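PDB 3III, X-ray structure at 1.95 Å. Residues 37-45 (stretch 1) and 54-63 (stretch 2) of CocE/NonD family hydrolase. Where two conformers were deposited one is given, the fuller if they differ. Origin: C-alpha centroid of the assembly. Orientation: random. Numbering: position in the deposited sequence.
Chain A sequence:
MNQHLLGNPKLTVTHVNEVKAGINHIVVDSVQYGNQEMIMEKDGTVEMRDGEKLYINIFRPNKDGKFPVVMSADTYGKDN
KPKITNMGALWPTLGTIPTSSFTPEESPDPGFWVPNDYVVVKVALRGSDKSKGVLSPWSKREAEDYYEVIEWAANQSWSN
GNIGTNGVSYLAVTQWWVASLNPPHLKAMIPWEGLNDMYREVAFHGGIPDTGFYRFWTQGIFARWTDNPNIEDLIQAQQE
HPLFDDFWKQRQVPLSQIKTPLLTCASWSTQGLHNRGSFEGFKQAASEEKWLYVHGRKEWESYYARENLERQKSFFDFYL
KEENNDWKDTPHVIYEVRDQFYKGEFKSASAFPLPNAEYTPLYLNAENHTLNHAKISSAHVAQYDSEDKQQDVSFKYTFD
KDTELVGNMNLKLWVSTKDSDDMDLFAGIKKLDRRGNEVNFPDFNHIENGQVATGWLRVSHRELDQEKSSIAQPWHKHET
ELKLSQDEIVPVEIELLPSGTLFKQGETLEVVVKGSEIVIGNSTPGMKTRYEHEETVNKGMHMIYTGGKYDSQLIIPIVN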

# COMPACT_ATOMS: atom_id res chain seq x y z
N GLU A 37 -28.93 -15.63 7.73
CA GLU A 37 -30.03 -14.85 7.16
C GLU A 37 -29.87 -13.35 7.41
O GLU A 37 -29.52 -12.92 8.49
CB GLU A 37 -31.37 -15.26 7.83
CG GLU A 37 -31.72 -16.72 7.83
CD GLU A 37 -32.76 -17.13 8.93
OE1 GLU A 37 -32.37 -17.64 10.04
OE2 GLU A 37 -33.97 -16.98 8.65
N MSE A 38 -30.16 -12.56 6.40
CA MSE A 38 -30.10 -11.16 6.48
C MSE A 38 -30.87 -10.63 5.30
O MSE A 38 -31.31 -11.41 4.43
CB MSE A 38 -28.66 -10.67 6.45
CG MSE A 38 -27.93 -10.91 5.15
SE MSE A 38 -26.01 -10.41 5.42
CE MSE A 38 -25.44 -11.92 6.68
N ILE A 39 -31.00 -9.31 5.27
CA ILE A 39 -31.55 -8.57 4.15
C ILE A 39 -30.43 -8.02 3.28
O ILE A 39 -29.43 -7.51 3.77
CB ILE A 39 -32.45 -7.44 4.64
CG1 ILE A 39 -33.76 -8.02 5.17
CG2 ILE A 39 -32.67 -6.40 3.54
CD1 ILE A 39 -34.66 -6.98 5.88
N MSE A 40 -30.57 -8.17 1.96
CA MSE A 40 -29.76 -7.44 1.01
C MSE A 40 -30.68 -6.59 0.10
O MSE A 40 -31.58 -7.13 -0.60
CB MSE A 40 -28.92 -8.41 0.18
CG MSE A 40 -28.00 -7.68 -0.82
SE MSE A 40 -27.44 -8.90 -2.24
CE MSE A 40 -26.17 -7.69 -3.16
N GLU A 41 -30.47 -5.29 0.14
CA GLU A 41 -31.10 -4.37 -0.80
C GLU A 41 -30.11 -4.18 -1.90
O GLU A 41 -28.97 -3.76 -1.68
CB GLU A 41 -31.44 -3.01 -0.14
CG GLU A 41 -32.26 -3.14 1.10
CD GLU A 41 -32.84 -1.81 1.65
OE1 GLU A 41 -32.95 -0.81 0.90
OE2 GLU A 41 -33.20 -1.82 2.85
N LYS A 42 -30.49 -4.60 -3.10
CA LYS A 42 -29.61 -4.54 -4.23
C LYS A 42 -30.01 -3.40 -5.17
O LYS A 42 -31.20 -3.22 -5.51
CB LYS A 42 -29.64 -5.87 -4.96
CG LYS A 42 -28.72 -5.92 -6.14
CD LYS A 42 -28.69 -7.28 -6.78
CE LYS A 42 -27.81 -7.19 -8.02
NZ LYS A 42 -27.65 -8.50 -8.64
N ASP A 43 -28.99 -2.68 -5.63
CA ASP A 43 -29.18 -1.58 -6.58
C ASP A 43 -29.94 -0.38 -6.06
O ASP A 43 -30.54 0.31 -6.86
CB ASP A 43 -29.85 -2.02 -7.88
CG ASP A 43 -28.93 -2.84 -8.77
OD1 ASP A 43 -27.68 -2.74 -8.65
OD2 ASP A 43 -29.48 -3.56 -9.64
N GLY A 44 -29.89 -0.10 -4.77
CA GLY A 44 -30.28 1.22 -4.28
C GLY A 44 -29.42 2.32 -4.88
O GLY A 44 -28.31 2.05 -5.33
N THR A 45 -29.94 3.55 -4.93
CA THR A 45 -29.19 4.67 -5.50
C THR A 45 -29.07 5.78 -4.49
O THR A 45 -29.91 5.92 -3.64
CB THR A 45 -29.84 5.24 -6.76
OG1 THR A 45 -31.14 5.71 -6.44
CG2 THR A 45 -29.93 4.20 -7.84
N LEU A 54 -25.37 7.24 -7.83
CA LEU A 54 -24.43 6.18 -7.50
C LEU A 54 -25.22 4.98 -7.02
O LEU A 54 -26.24 5.14 -6.29
CB LEU A 54 -23.44 6.60 -6.41
CG LEU A 54 -22.09 7.12 -6.89
CD1 LEU A 54 -22.21 8.17 -7.97
CD2 LEU A 54 -21.25 7.57 -5.71
N TYR A 55 -24.77 3.81 -7.42
CA TYR A 55 -25.43 2.55 -7.11
C TYR A 55 -24.77 1.82 -5.97
O TYR A 55 -23.55 1.74 -5.89
CB TYR A 55 -25.55 1.66 -8.35
CG TYR A 55 -26.46 2.31 -9.38
CD1 TYR A 55 -27.79 1.93 -9.51
CD2 TYR A 55 -25.98 3.33 -10.19
CE1 TYR A 55 -28.63 2.59 -10.42
CE2 TYR A 55 -26.79 3.98 -11.06
CZ TYR A 55 -28.11 3.61 -11.18
OH TYR A 55 -28.88 4.23 -12.10
N ILE A 56 -25.59 1.27 -5.09
CA ILE A 56 -25.08 0.56 -3.87
C ILE A 56 -25.83 -0.73 -3.59
O ILE A 56 -26.93 -0.96 -4.11
CB ILE A 56 -25.21 1.46 -2.59
CG1 ILE A 56 -26.68 1.72 -2.24
CG2 ILE A 56 -24.58 2.81 -2.83
CD1 ILE A 56 -26.93 2.61 -0.92
N ASN A 57 -25.23 -1.55 -2.73
CA ASN A 57 -25.93 -2.62 -2.05
C ASN A 57 -25.87 -2.37 -0.55
O ASN A 57 -24.87 -1.88 -0.04
CB ASN A 57 -25.25 -3.96 -2.31
CG ASN A 57 -25.23 -4.33 -3.77
OD1 ASN A 57 -26.17 -4.05 -4.51
ND2 ASN A 57 -24.19 -5.05 -4.17
N ILE A 58 -26.93 -2.74 0.14
CA ILE A 58 -27.00 -2.65 1.59
C ILE A 58 -27.30 -4.03 2.18
O ILE A 58 -28.31 -4.64 1.88
CB ILE A 58 -28.17 -1.73 2.04
CG1 ILE A 58 -28.08 -0.31 1.45
CG2 ILE A 58 -28.27 -1.69 3.60
CD1 ILE A 58 -29.43 0.52 1.56
N PHE A 59 -26.42 -4.53 3.04
CA PHE A 59 -26.66 -5.76 3.77
C PHE A 59 -26.94 -5.38 5.21
O PHE A 59 -26.12 -4.66 5.83
CB PHE A 59 -25.40 -6.61 3.75
CG PHE A 59 -25.00 -7.11 2.37
CD1 PHE A 59 -25.41 -8.34 1.94
CD2 PHE A 59 -24.23 -6.31 1.50
CE1 PHE A 59 -25.04 -8.80 0.67
CE2 PHE A 59 -23.85 -6.74 0.26
CZ PHE A 59 -24.24 -7.99 -0.17
N ARG A 60 -28.06 -5.85 5.73
CA ARG A 60 -28.47 -5.50 7.06
C ARG A 60 -29.23 -6.59 7.78
O ARG A 60 -29.80 -7.46 7.14
CB ARG A 60 -29.25 -4.19 7.04
CG ARG A 60 -30.44 -4.17 6.13
CD ARG A 60 -31.09 -2.77 6.09
NE ARG A 60 -32.37 -2.82 5.36
CZ ARG A 60 -33.52 -3.22 5.89
NH1 ARG A 60 -33.60 -3.59 7.15
NH2 ARG A 60 -34.61 -3.28 5.14
N PRO A 61 -29.23 -6.55 9.11
CA PRO A 61 -29.97 -7.53 9.85
C PRO A 61 -31.46 -7.49 9.51
O PRO A 61 -32.04 -6.44 9.23
CB PRO A 61 -29.71 -7.14 11.30
CG PRO A 61 -28.48 -6.37 11.27
CD PRO A 61 -28.54 -5.61 10.01
N ASN A 62 -32.05 -8.68 9.42
CA ASN A 62 -33.46 -8.81 9.20
C ASN A 62 -34.22 -8.59 10.51
O ASN A 62 -34.82 -9.51 11.07
CB ASN A 62 -33.77 -10.22 8.62
CG ASN A 62 -35.19 -10.40 8.28
OD1 ASN A 62 -35.90 -9.41 8.04
ND2 ASN A 62 -35.67 -11.66 8.29
N LYS A 63 -34.20 -7.34 10.96
CA LYS A 63 -34.93 -6.90 12.10
C LYS A 63 -34.96 -5.39 12.08
O LYS A 63 -34.12 -4.73 11.45
CB LYS A 63 -34.32 -7.45 13.41
CG LYS A 63 -32.85 -7.20 13.58
CD LYS A 63 -32.30 -7.70 14.92
CE LYS A 63 -30.84 -7.96 14.84
NZ LYS A 63 -30.20 -8.04 16.14
O HOH W 1 -30.59 -11.21 10.18

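The frame of this contact is a pair of antiparallel neighbouring strands, 37-42 and 54-60, whose directions differ by 170° and whose axes approach to 4.6 Å. Hydrogen-bonded and non-hydrogen-bonded pairs alternate along them. Ile39 faces Arg60 in a wide pair: Ile39 N donates to Arg60 O and Arg60 N donates to Ile39 O, both at 2.9 Å. Two residues on, Glu41 N reaches Ile58 O at 2.8 Å and Ile58 N returns to Glu41 O at 2.9 Å. All four bonds are close to straight, with N-H...O angles of 160-166°. Between the wide pairs, Met40 and Phe59 draw their CA atoms to 4.5 Å, and CA-H...O contacts fill the gaps, with Met40 CA 3.3 Å from Ile58 O and Phe59 CA 3.3 Å from Ile39 O.

The regular ladder is interrupted at Asp43, where phi is positive and the chain turns a corner. The register slips by one residue there: Glu41 pairs with Ile58, but Gly44 pairs with Ile56. The Asn57 side chain also meets the corner: Asp43 N gives a weak hydrogen bond to Asn57 OD1 at 3.3 Å. Beyond the turn the pairing resumes, with Ile56 N donating to Gly44 O at 2.8 Å, and Thr45 CA lies 3.1 Å from Leu54 O in another CA-H...O contact.

Charge is used once between the strands, and diagonally. Glu41 and Arg60 lie on the same face of the sheet but in successive wide pairs, and the ends of both side chains come nearer to the opposing strand. Glu41 OE2 accepts from Arg60 NE at 2.8 Å, forming a salt bridge, and from Arg60 NH2 at 3.1 Å with a more bent geometry. The carboxylate sits at the edge of the guanidinium, near its plane, where the N-H groups point. That leaves the flat faces free for carbon: Ile39 CD1 lies over one of them, 3.8 Å from Arg60 NH2. The same methyl carbon also meets Asn62, with Ile39 CD1 3.5 Å from Asn62 OD1.

The face carrying Met40 and Phe59 has a different chemistry. Both methionines are selenomethionine. Met40, extended with all three chi angles t, lays its CG over the Phe59 ring, 3.9 Å from the centroid, in a CH-pi contact; Met40 SE is oblique to that ring. Met38 SE approaches obliquely too, 4.1 Å from Phe59 CD1. Farther along the same face, Thr45 CG2 packs against Tyr55 CE1 at 3.3 Å, again an aliphatic group beside an aromatic ring.

Next to the Ile39-Arg60 pair, a water links the two stretches: it donates to Glu37 O at 2.6 Å and accepts from Asn62 N at 3.0 Å. The rules that emerge are simple: backbone pairs set the register, a diagonal salt bridge ties successive pairs on one face, and carbon lies over one face of the guanidinium and one face of the Phe59 ring.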